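Local coordinates for SusD-like protein BACOVA_02651 (Bacteroides ovatus, PDB 5E75) that binds polysaccharide at the cell surface and probably captures xyloglucan before its transport into the periplasm for degradation, at residues Leu192-Asp204 / Asp424-Met436. Sequence-based numbering, arbitrary orientation.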
ATOM      1  N   LEU A 192       5.300 -14.721   5.606  1.00  8.68           N
ATOM      2  CA  LEU A 192       6.344 -14.586   4.596  1.00  9.33           C
ATOM      3  C   LEU A 192       7.345 -13.505   4.991  1.00  9.89           C
ATOM      4  O   LEU A 192       8.572 -13.697   4.867  1.00  9.80           O
ATOM      5  CB  LEU A 192       5.762 -14.306   3.205  1.00  8.20           C
ATOM      6  CG  LEU A 192       6.779 -14.128   2.069  1.00  9.61           C
ATOM      7  CD1 LEU A 192       7.633 -15.392   1.867  1.00 11.89           C
ATOM      8  CD2 LEU A 192       6.062 -13.736   0.798  1.00 10.15           C
ATOM      9  N   ALA A 193       6.842 -12.368   5.489  1.00  8.29           N
ATOM     10  CA  ALA A 193       7.721 -11.288   5.911  1.00  9.02           C
ATOM     11  C   ALA A 193       8.604 -11.700   7.079  1.00  9.44           C
ATOM     12  O   ALA A 193       9.771 -11.323   7.141  1.00  9.62           O
ATOM     13  CB  ALA A 193       6.898 -10.035   6.283  1.00  9.74           C
ATOM     14  N   ARG A 194       8.052 -12.461   8.025  1.00  8.94           N
ATOM     15  CA  ARG A 194       8.839 -12.889   9.175  1.00  9.53           C
ATOM     16  C   ARG A 194       9.903 -13.930   8.802  1.00 10.58           C
ATOM     17  O   ARG A 194      10.971 -13.980   9.426  1.00 12.02           O
ATOM     18  CB  ARG A 194       7.941 -13.428  10.298  1.00 10.73           C
ATOM     19  CG  ARG A 194       8.710 -13.570  11.612  1.00 11.20           C
ATOM     20  CD  ARG A 194       7.860 -14.012  12.788  1.00 11.75           C
ATOM     21  NE  ARG A 194       7.449 -15.402  12.676  1.00 11.20           N
ATOM     22  CZ  ARG A 194       6.810 -16.063  13.627  1.00 12.73           C
ATOM     23  NH1 ARG A 194       6.520 -15.449  14.771  1.00 12.93           N
ATOM     24  NH2 ARG A 194       6.482 -17.330  13.431  1.00 14.88           N
ATOM     25  N   SER A 195       9.613 -14.741   7.786  1.00  9.68           N
ATOM     26  CA  SER A 195      10.431 -15.919   7.500  1.00 10.17           C
ATOM     27  C   SER A 195      11.914 -15.572   7.366  1.00 11.77           C
ATOM     28  O   SER A 195      12.757 -16.279   7.905  1.00 12.38           O
ATOM     29  CB  SER A 195       9.929 -16.669   6.264  1.00 11.74           C
ATOM     30  OG  SER A 195      10.134 -15.927   5.073  1.00 12.32           O
ATOM     31  N   GLY A 196      12.234 -14.488   6.668  1.00 10.95           N
ATOM     32  CA  GLY A 196      13.620 -14.110   6.453  1.00 12.34           C
ATOM     33  C   GLY A 196      14.111 -12.946   7.293  1.00 11.25           C
ATOM     34  O   GLY A 196      15.235 -12.476   7.119  1.00 13.54           O
ATOM     35  N   TRP A 197      13.266 -12.462   8.199  1.00 10.15           N
ATOM     36  CA  TRP A 197      13.518 -11.180   8.865  1.00 11.38           C
ATOM     37  C   TRP A 197      14.651 -11.281   9.864  1.00 13.10           C
ATOM     38  O   TRP A 197      14.524 -11.942  10.877  1.00 14.18           O
ATOM     39  CB  TRP A 197      12.221 -10.726   9.527  1.00 12.29           C
ATOM     40  CG  TRP A 197      12.172  -9.347  10.152  1.00 10.00           C
ATOM     41  CD1 TRP A 197      12.674  -8.977  11.369  1.00 11.33           C
ATOM     42  CD2 TRP A 197      11.492  -8.198   9.632  1.00  9.57           C
ATOM     43  NE1 TRP A 197      12.364  -7.663  11.631  1.00 11.46           N
ATOM     44  CE2 TRP A 197      11.648  -7.163  10.576  1.00 10.05           C
ATOM     45  CE3 TRP A 197      10.767  -7.949   8.472  1.00 10.01           C
ATOM     46  CZ2 TRP A 197      11.109  -5.892  10.382  1.00 10.29           C
ATOM     47  CZ3 TRP A 197      10.245  -6.668   8.273  1.00  9.74           C
ATOM     48  CH2 TRP A 197      10.413  -5.670   9.235  1.00 10.75           C
ATOM     49  N   ASN A 198      15.767 -10.612   9.570  1.00 14.76           N
ATOM     50  CA  ASN A 198      16.975 -10.693  10.403  1.00 16.80           C
ATOM     51  C   ASN A 198      17.415 -12.146  10.598  1.00 15.35           C
ATOM     52  O   ASN A 198      17.858 -12.520  11.683  1.00 21.71           O
ATOM     53  CB  ASN A 198      16.770 -10.060  11.801  1.00 19.35           C
ATOM     54  CG  ASN A 198      16.830  -8.540  11.816  1.00 25.02           C
ATOM     55  OD1 ASN A 198      17.533  -7.914  11.025  1.00 27.91           O
ATOM     56  ND2 ASN A 198      16.115  -7.939  12.773  1.00 29.69           N
ATOM     57  N   ASN A 199      17.287 -12.965   9.558  1.00 15.02           N
ATOM     58  CA  ASN A 199      17.525 -14.403   9.693  1.00 14.60           C
ATOM     59  C   ASN A 199      18.724 -14.916   8.884  1.00 20.72           C
ATOM     60  O   ASN A 199      18.742 -16.072   8.436  1.00 20.45           O
ATOM     61  CB  ASN A 199      16.266 -15.171   9.293  1.00 14.07           C
ATOM     62  CG  ASN A 199      16.244 -16.584   9.832  1.00 17.96           C
ATOM     63  OD1 ASN A 199      16.591 -16.827  10.997  1.00 22.52           O
ATOM     64  ND2 ASN A 199      15.818 -17.523   9.002  1.00 18.72           N
ATOM     65  N   GLY A 200      19.706 -14.047   8.663  1.00 19.47           N
ATOM     66  CA  GLY A 200      20.984 -14.467   8.115  1.00 19.07           C
ATOM     67  C   GLY A 200      20.985 -14.854   6.649  1.00 23.37           C
ATOM     68  O   GLY A 200      21.910 -15.522   6.192  1.00 25.82           O
ATOM     69  N   GLY A 201      19.964 -14.450   5.901  1.00 18.82           N
ATOM     70  CA  GLY A 201      19.931 -14.681   4.468  1.00 19.15           C
ATOM     71  C   GLY A 201      19.186 -15.927   4.032  1.00 18.58           C
ATOM     72  O   GLY A 201      19.247 -16.322   2.862  1.00 22.95           O
ATOM     73  N   THR A 202      18.466 -16.552   4.955  1.00 15.04           N
ATOM     74  CA  THR A 202      17.585 -17.664   4.616  1.00 15.28           C
ATOM     75  C   THR A 202      16.202 -17.431   5.218  1.00 13.93           C
ATOM     76  O   THR A 202      16.048 -16.657   6.166  1.00 14.31           O
ATOM     77  CB  THR A 202      18.147 -19.037   5.051  1.00 22.31           C
ATOM     78  OG1 THR A 202      18.063 -19.165   6.470  1.00 26.96           O
ATOM     79  CG2 THR A 202      19.592 -19.206   4.609  1.00 27.22           C
ATOM     80  N   ARG A 203      15.199 -18.066   4.625  1.00 12.29           N
ATOM     81  CA  ARG A 203      13.826 -17.960   5.091  1.00 13.08           C
ATOM     82  C   ARG A 203      13.423 -19.208   5.872  1.00 14.08           C
ATOM     83  O   ARG A 203      13.563 -20.338   5.399  1.00 15.37           O
ATOM     84  CB  ARG A 203      12.884 -17.704   3.918  1.00 12.35           C
ATOM     85  CG  ARG A 203      13.003 -16.271   3.390  1.00 14.48           C
ATOM     86  CD  ARG A 203      12.052 -15.941   2.229  1.00 13.53           C
ATOM     87  NE  ARG A 203      11.596 -14.565   2.312  1.00 12.94           N
ATOM     88  CZ  ARG A 203      11.083 -13.858   1.318  1.00 12.26           C
ATOM     89  NH1 ARG A 203      10.981 -14.352   0.088  1.00 13.05           N
ATOM     90  NH2 ARG A 203      10.695 -12.604   1.561  1.00 14.51           N
ATOM     91  N   ASP A 204      12.925 -18.987   7.083  1.00 11.89           N
ATOM     92  CA  ASP A 204      12.498 -20.064   7.965  1.00 12.87           C
ATOM     93  C   ASP A 204      11.481 -20.953   7.277  1.00 14.19           C
ATOM     94  O   ASP A 204      10.452 -20.481   6.808  1.00 13.10           O
ATOM     95  CB  ASP A 204      11.878 -19.442   9.206  1.00 13.14           C
ATOM     96  CG  ASP A 204      11.491 -20.471  10.233  1.00 15.55           C
ATOM     97  OD1 ASP A 204      12.397 -20.884  10.994  1.00 22.66           O
ATOM     98  OD2 ASP A 204      10.306 -20.845  10.289  1.00 15.63           O
ATOM     99  N   ASP A 424       6.950  -3.659   1.113  1.00  9.00           N
ATOM    100  CA  ASP A 424       7.516  -4.889   0.581  1.00  8.52           C
ATOM    101  C   ASP A 424       9.041  -4.780   0.458  1.00  9.72           C
ATOM    102  O   ASP A 424       9.750  -5.746   0.728  1.00  8.98           O
ATOM    103  CB  ASP A 424       6.931  -5.223  -0.784  1.00 10.77           C
ATOM    104  CG  ASP A 424       5.479  -5.562  -0.733  1.00 20.29           C
ATOM    105  OD1 ASP A 424       4.988  -5.889   0.351  1.00 20.16           O
ATOM    106  OD2 ASP A 424       4.857  -5.531  -1.818  1.00 20.14           O
ATOM    107  N   MET A 425       9.547  -3.619   0.058  1.00  9.15           N
ATOM    108  CA  MET A 425      10.989  -3.419  -0.054  1.00  8.30           C
ATOM    109  C   MET A 425      11.679  -3.488   1.312  1.00  9.17           C
ATOM    110  O   MET A 425      12.793  -4.005   1.399  1.00  8.81           O
ATOM    111  CB  MET A 425      11.320  -2.112  -0.768  1.00  9.02           C
ATOM    112  CG  MET A 425      11.028  -2.170  -2.237  1.00  9.05           C
ATOM    113  SD  MET A 425      11.267  -0.589  -3.032  1.00 10.14           S
ATOM    114  CE  MET A 425      10.920  -1.033  -4.740  1.00 11.05           C
ATOM    115  N   VAL A 426      11.043  -2.987   2.373  1.00  7.93           N
ATOM    116  CA  VAL A 426      11.625  -3.110   3.709  1.00  7.68           C
ATOM    117  C   VAL A 426      11.695  -4.578   4.132  1.00  9.15           C
ATOM    118  O   VAL A 426      12.713  -5.024   4.684  1.00  9.12           O
ATOM    119  CB  VAL A 426      10.859  -2.263   4.754  1.00  7.68           C
ATOM    120  CG1 VAL A 426      11.420  -2.485   6.140  1.00  9.43           C
ATOM    121  CG2 VAL A 426      10.931  -0.785   4.368  1.00  8.95           C
ATOM    122  N   THR A 427      10.622  -5.330   3.879  1.00  8.13           N
ATOM    123  CA  THR A 427      10.633  -6.763   4.154  1.00  8.25           C
ATOM    124  C   THR A 427      11.803  -7.454   3.443  1.00  9.30           C
ATOM    125  O   THR A 427      12.528  -8.244   4.043  1.00  9.41           O
ATOM    126  CB  THR A 427       9.306  -7.418   3.765  1.00  8.83           C
ATOM    127  OG1 THR A 427       8.285  -6.926   4.632  1.00 10.92           O
ATOM    128  CG2 THR A 427       9.362  -8.927   3.900  1.00 10.74           C
ATOM    129  N   TRP A 428      11.984  -7.163   2.162  1.00  7.85           N
ATOM    130  CA  TRP A 428      13.092  -7.749   1.422  1.00  8.74           C
ATOM    131  C   TRP A 428      14.451  -7.306   1.984  1.00  9.87           C
ATOM    132  O   TRP A 428      15.385  -8.112   2.033  1.00 10.56           O
ATOM    133  CB  TRP A 428      12.978  -7.434  -0.083  1.00  9.28           C
ATOM    134  CG  TRP A 428      11.867  -8.150  -0.776  1.00  8.59           C
ATOM    135  CD1 TRP A 428      11.468  -9.460  -0.599  1.00  9.61           C
ATOM    136  CD2 TRP A 428      11.008  -7.614  -1.786  1.00  8.67           C
ATOM    137  NE1 TRP A 428      10.409  -9.750  -1.429  1.00  9.76           N
ATOM    138  CE2 TRP A 428      10.107  -8.634  -2.161  1.00  8.56           C
ATOM    139  CE3 TRP A 428      10.903  -6.359  -2.400  1.00  8.80           C
ATOM    140  CZ2 TRP A 428       9.123  -8.429  -3.122  1.00 10.10           C
ATOM    141  CZ3 TRP A 428       9.924  -6.152  -3.334  1.00  9.10           C
ATOM    142  CH2 TRP A 428       9.041  -7.182  -3.687  1.00  9.59           C
ATOM    143  N   PHE A 429      14.572  -6.050   2.423  1.00  8.73           N
ATOM    144  CA  PHE A 429      15.809  -5.551   3.012  1.00  9.06           C
ATOM    145  C   PHE A 429      16.148  -6.259   4.316  1.00 10.75           C
ATOM    146  O   PHE A 429      17.322  -6.508   4.619  1.00 11.15           O
ATOM    147  CB  PHE A 429      15.730  -4.033   3.217  1.00  9.73           C
ATOM    148  CG  PHE A 429      16.776  -3.506   4.138  1.00 10.08           C
ATOM    149  CD1 PHE A 429      18.080  -3.344   3.703  1.00 10.17           C
ATOM    150  CD2 PHE A 429      16.476  -3.229   5.454  1.00  9.52           C
ATOM    151  CE1 PHE A 429      19.055  -2.901   4.574  1.00 10.37           C
ATOM    152  CE2 PHE A 429      17.451  -2.783   6.319  1.00 10.40           C
ATOM    153  CZ  PHE A 429      18.739  -2.625   5.887  1.00 10.93           C
ATOM    154  N   ARG A 430      15.127  -6.608   5.084  1.00  8.78           N
ATOM    155  CA  ARG A 430      15.360  -7.335   6.322  1.00  9.15           C
ATOM    156  C   ARG A 430      15.804  -8.777   6.081  1.00 10.72           C
ATOM    157  O   ARG A 430      16.393  -9.402   6.973  1.00 12.26           O
ATOM    158  CB  ARG A 430      14.106  -7.283   7.210  1.00  9.73           C
ATOM    159  CG  ARG A 430      14.121  -6.150   8.206  1.00  9.59           C
ATOM    160  CD  ARG A 430      14.942  -6.541   9.438  1.00 11.69           C
ATOM    161  NE  ARG A 430      14.917  -5.524  10.470  1.00 12.57           N
ATOM    162  CZ  ARG A 430      15.787  -4.531  10.586  1.00 15.10           C
ATOM    163  NH1 ARG A 430      16.787  -4.401   9.722  1.00 14.98           N
ATOM    164  NH2 ARG A 430      15.664  -3.671  11.588  1.00 16.00           N
ATOM    165  N   TYR A 431      15.517  -9.285   4.888  1.00 10.66           N
ATOM    166  CA  TYR A 431      15.896 -10.636   4.458  1.00  9.84           C
ATOM    167  C   TYR A 431      17.271 -10.691   3.769  1.00 10.01           C
ATOM    168  O   TYR A 431      18.146 -11.472   4.169  1.00 11.00           O
ATOM    169  CB  TYR A 431      14.780 -11.131   3.538  1.00 10.32           C
ATOM    170  CG  TYR A 431      15.020 -12.351   2.670  1.00 10.57           C
ATOM    171  CD1 TYR A 431      15.766 -13.443   3.103  1.00 11.29           C
ATOM    172  CD2 TYR A 431      14.419 -12.430   1.428  1.00 10.76           C
ATOM    173  CE1 TYR A 431      15.947 -14.557   2.270  1.00 12.65           C
ATOM    174  CE2 TYR A 431      14.589 -13.525   0.604  1.00 11.70           C
ATOM    175  CZ  TYR A 431      15.337 -14.582   1.033  1.00 12.01           C
ATOM    176  OH  TYR A 431      15.467 -15.651   0.176  1.00 15.89           O
ATOM    177  N   LEU A 432      17.457  -9.855   2.746  1.00  9.65           N
ATOM    178  CA  LEU A 432      18.689  -9.801   1.949  1.00  9.59           C
ATOM    179  C   LEU A 432      19.165  -8.352   1.896  1.00  9.10           C
ATOM    180  O   LEU A 432      19.013  -7.670   0.890  1.00 10.27           O
ATOM    181  CB  LEU A 432      18.429 -10.360   0.551  1.00 11.14           C
ATOM    182  CG  LEU A 432      18.046 -11.837   0.468  1.00 11.33           C
ATOM    183  CD1 LEU A 432      17.644 -12.214  -0.956  1.00 13.65           C
ATOM    184  CD2 LEU A 432      19.178 -12.748   0.950  1.00 11.84           C
ATOM    185  N   PRO A 433      19.742  -7.860   2.997  1.00  9.67           N
ATOM    186  CA  PRO A 433      20.078  -6.433   3.048  1.00 11.77           C
ATOM    187  C   PRO A 433      21.087  -5.971   2.007  1.00 12.23           C
ATOM    188  O   PRO A 433      20.919  -4.906   1.434  1.00 12.01           O
ATOM    189  CB  PRO A 433      20.620  -6.237   4.474  1.00 12.31           C
ATOM    190  CG  PRO A 433      20.899  -7.628   4.987  1.00 11.90           C
ATOM    191  CD  PRO A 433      19.909  -8.502   4.312  1.00 11.23           C
ATOM    192  N   ASP A 434      22.116  -6.759   1.744  1.00 11.45           N
ATOM    193  CA  ASP A 434      23.116  -6.331   0.788  1.00 12.74           C
ATOM    194  C   ASP A 434      22.516  -6.261  -0.610  1.00 12.06           C
ATOM    195  O   ASP A 434      22.750  -5.294  -1.334  1.00 11.47           O
ATOM    196  CB  ASP A 434      24.344  -7.251   0.830  1.00 16.71           C
ATOM    197  CG  ASP A 434      25.103  -7.134   2.134  1.00 27.18           C
ATOM    198  OD1 ASP A 434      25.222  -6.002   2.656  1.00 31.91           O
ATOM    199  OD2 ASP A 434      25.564  -8.172   2.648  1.00 39.45           O
ATOM    200  N   LYS A 435      21.741  -7.266  -0.999  1.00 11.29           N
ATOM    201  CA  LYS A 435      21.066  -7.221  -2.291  1.00 11.34           C
ATOM    202  C   LYS A 435      20.193  -5.970  -2.394  1.00 10.34           C
ATOM    203  O   LYS A 435      20.197  -5.266  -3.406  1.00 11.41           O
ATOM    204  CB  LYS A 435      20.186  -8.456  -2.485  1.00 12.91           C
ATOM    205  CG  LYS A 435      19.324  -8.433  -3.750  1.00 13.50           C
ATOM    206  CD  LYS A 435      18.308  -9.569  -3.770  1.00 13.46           C
ATOM    207  CE  LYS A 435      17.486  -9.576  -5.052  1.00 14.85           C
ATOM    208  NZ  LYS A 435      18.351  -9.854  -6.234  1.00 17.15           N
ATOM    209  N   MET A 436      19.380  -5.717  -1.380  1.00 10.50           N
ATOM    210  CA  MET A 436      18.445  -4.608  -1.492  1.00  9.70           C
ATOM    211  C   MET A 436      19.089  -3.228  -1.402  1.00  8.48           C
ATOM    212  O   MET A 436      18.621  -2.302  -2.040  1.00  9.47           O
ATOM    213  CB  MET A 436      17.315  -4.745  -0.470  1.00  9.55           C
ATOM    214  CG  MET A 436      16.447  -5.975  -0.692  1.00 10.12           C
ATOM    215  SD  MET A 436      15.882  -6.230  -2.388  1.00 11.55           S
ATOM    216  CE  MET A 436      14.934  -4.750  -2.684  1.00 11.87           C
TER
HETATM  217  O   HOH W   1      12.135 -10.407   5.835  1.00 11.18           O
HETATM  218  O   HOH W   2      17.628 -13.360   6.213  1.00 21.28           O
HETATM  219  O   HOH W   3      18.852  -8.070   8.776  1.00 28.48           O
HETATM  220  O   HOH W   4      16.872 -17.782   1.051  1.00 18.12           O
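With CG of Tyr431 swung anti to its own backbone N (chi1 166°), the phenol ring reaches across to Arg203, whose chain bends at chi3 and lays its guanidinium flat on one ring face, centres 4.1 Å apart and planes 13° from parallel. Arg203 CG rides over the same face, while Leu432 CG backs the other. The opposite side of the guanidinium rests on Leu192 CD1, leaving it sandwiched between methyl and ring, and Glu369 takes its NH1 in a salt bridge.

Arg430, by contrast, meets its ring with aliphatic carbons: it turns at chi2 (-82°) and runs over the face of Trp197, with CG 3.5 Å from the centroid of the six-membered ring. Its guanidinium is turned nearly perpendicular to the indole, bringing the NE edge toward Trp197 NE1. Glu151 serves both residues, OE1 accepting a hydrogen bond from Trp197 NE1 and OE2 forming a salt bridge with Arg430 NH2.

In this SusD-family protein, the loop that follows helix 180-195 packs across the C-terminal part of helix 421-431, folding through a type II turn, Gly196-Asn199, and a type I' turn, Asn199-Thr202. Deeper between the helices, Thr427 CG2 presses on Ala193 CA at 3.5 Å.

The loop is pinned directly by Asn198 N, which donates to Arg430 O (2.9 Å), arriving from above the carbonyl plane. Next to it, Tyr431 CA makes a CH...O contact with Gly196 O at 3.3 Å. Water 2 gives its protons to Gly196 O and Tyr431 O and accepts from Gly201 N, the last at 2.6 Å.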